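Local coordinates for GTPase-activating protein skywalker (Drosophila melanogaster, PDB 5HJQ) that acts as a GTPase-activating protein for Rab35 in synaptic vesicle protein turnover and binds phosphoinositides through its TBC domain, at residues A[154-157]-A[158-161]. Numbering follows the deposited sequence.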
ATOM      1  N   MET A 154       9.414  15.579  14.846  1.00 74.90           N
ATOM      2  CA  MET A 154       9.054  14.422  15.654  1.00 70.96           C
ATOM      3  C   MET A 154       7.729  13.822  15.197  1.00 73.26           C
ATOM      4  O   MET A 154       6.719  14.522  15.088  1.00 69.71           O
ATOM      5  CB  MET A 154       8.979  14.802  17.132  1.00 77.90           C
ATOM      6  CG  MET A 154       8.224  13.808  17.994  1.00 79.12           C
ATOM      7  SD  MET A 154       8.477  14.099  19.755  1.00101.13           S
ATOM      8  CE  MET A 154       8.297  15.879  19.829  1.00 87.29           C
ATOM      9  N   LEU A 155       7.745  12.519  14.937  1.00 73.78           N
ATOM     10  CA  LEU A 155       6.575  11.814  14.429  1.00 71.68           C
ATOM     11  C   LEU A 155       5.709  11.265  15.557  1.00 65.52           C
ATOM     12  O   LEU A 155       6.220  10.915  16.619  1.00 60.49           O
ATOM     13  CB  LEU A 155       7.012  10.678  13.503  1.00 67.25           C
ATOM     14  CG  LEU A 155       7.947  11.121  12.378  1.00 71.04           C
ATOM     15  CD1 LEU A 155       8.375   9.931  11.544  1.00 71.82           C
ATOM     16  CD2 LEU A 155       7.274  12.174  11.511  1.00 66.27           C
ATOM     17  N   PRO A 156       4.387  11.213  15.335  1.00 64.39           N
ATOM     18  CA  PRO A 156       3.459  10.624  16.304  1.00 58.70           C
ATOM     19  C   PRO A 156       3.710   9.132  16.467  1.00 64.04           C
ATOM     20  O   PRO A 156       4.182   8.490  15.529  1.00 62.50           O
ATOM     21  CB  PRO A 156       2.082  10.889  15.691  1.00 63.96           C
ATOM     22  CG  PRO A 156       2.345  11.165  14.247  1.00 63.72           C
ATOM     23  CD  PRO A 156       3.684  11.808  14.186  1.00 62.83           C
ATOM     24  N   ALA A 157       3.385   8.596  17.639  1.00 61.42           N
ATOM     25  CA  ALA A 157       3.760   7.233  18.006  1.00 62.88           C
ATOM     26  C   ALA A 157       3.149   6.143  17.125  1.00 62.30           C
ATOM     27  O   ALA A 157       3.610   5.004  17.154  1.00 70.09           O
ATOM     28  CB  ALA A 157       3.396   6.974  19.461  1.00 57.43           C
ATOM     29  N   PHE A 158       2.122   6.469  16.345  1.00 63.88           N
ATOM     30  CA  PHE A 158       1.468   5.434  15.548  1.00 60.59           C
ATOM     31  C   PHE A 158       2.316   5.011  14.348  1.00 63.12           C
ATOM     32  O   PHE A 158       2.036   3.991  13.718  1.00 66.93           O
ATOM     33  CB  PHE A 158       0.064   5.880  15.089  1.00 59.32           C
ATOM     34  CG  PHE A 158       0.050   7.028  14.105  1.00 65.18           C
ATOM     35  CD1 PHE A 158       0.392   6.835  12.772  1.00 63.18           C
ATOM     36  CD2 PHE A 158      -0.372   8.288  14.501  1.00 63.80           C
ATOM     37  CE1 PHE A 158       0.359   7.881  11.872  1.00 64.52           C
ATOM     38  CE2 PHE A 158      -0.413   9.335  13.598  1.00 66.91           C
ATOM     39  CZ  PHE A 158      -0.042   9.132  12.285  1.00 63.93           C
ATOM     40  N   VAL A 159       3.347   5.787  14.030  1.00 60.66           N
ATOM     41  CA  VAL A 159       4.204   5.443  12.904  1.00 64.85           C
ATOM     42  C   VAL A 159       5.156   4.318  13.289  1.00 69.73           C
ATOM     43  O   VAL A 159       5.584   4.218  14.439  1.00 74.22           O
ATOM     44  CB  VAL A 159       5.026   6.656  12.396  1.00 65.34           C
ATOM     45  CG1 VAL A 159       4.113   7.825  12.048  1.00 63.07           C
ATOM     46  CG2 VAL A 159       6.067   7.072  13.422  1.00 72.55           C
ATOM     47  N   ASP A 160       5.460   3.456  12.327  1.00 69.89           N
ATOM     48  CA  ASP A 160       6.516   2.472  12.499  1.00 68.51           C
ATOM     49  C   ASP A 160       7.831   3.179  12.214  1.00 68.20           C
ATOM     50  O   ASP A 160       8.156   3.449  11.058  1.00 66.26           O
ATOM     51  CB  ASP A 160       6.311   1.276  11.563  1.00 68.00           C
ATOM     52  CG  ASP A 160       7.269   0.129  11.837  1.00 65.80           C
ATOM     53  OD1 ASP A 160       8.386   0.366  12.341  1.00 68.42           O
ATOM     54  OD2 ASP A 160       6.901  -1.024  11.530  1.00 69.61           O
ATOM     55  N   ALA A 161       8.576   3.481  13.273  1.00 71.91           N
ATOM     56  CA  ALA A 161       9.838   4.205  13.154  1.00 71.81           C
ATOM     57  C   ALA A 161      10.784   3.519  12.175  1.00 70.97           C
ATOM     58  O   ALA A 161      11.577   4.173  11.496  1.00 74.67           O
ATOM     59  CB  ALA A 161      10.495   4.342  14.517  1.00 75.97           C
TER
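Between P156 and V159 the chain folds into a type I beta turn, closed by a nearly straight hydrogen bond from V159 N to P156 O (3.2 Å, 172° at the hydrogen). A157 and F158 hold the two corners. From its corner F158 runs its ring alongside the proline ring, a chi1 of 67° turning it back toward the first residue of the turn. Contact is made at one side of the ring, where CE2 comes 3.4 Å from P156 CG and 3.6 Å from P156 CB, with the ring oblique to the proline. V159 uses its CG2 branch twice: the methyl sits 3.2 Å from P156 O, and it also meets L155 CB at 3.7 Å, the leucine and valine side chains meeting roughly perpendicular. Beyond the turn, L155 packs on V181 of helix 171-187 and on Y198, while buried F158 rests against I191 and L197. The arrangement is a type I turn with P156 at its first position, set in the surface loop that joins helices 134-143 and 171-187 of the all-helical TBC domain and packed against helix 171-187 and the start of helix 197-204, away from the inositol phosphate pocket.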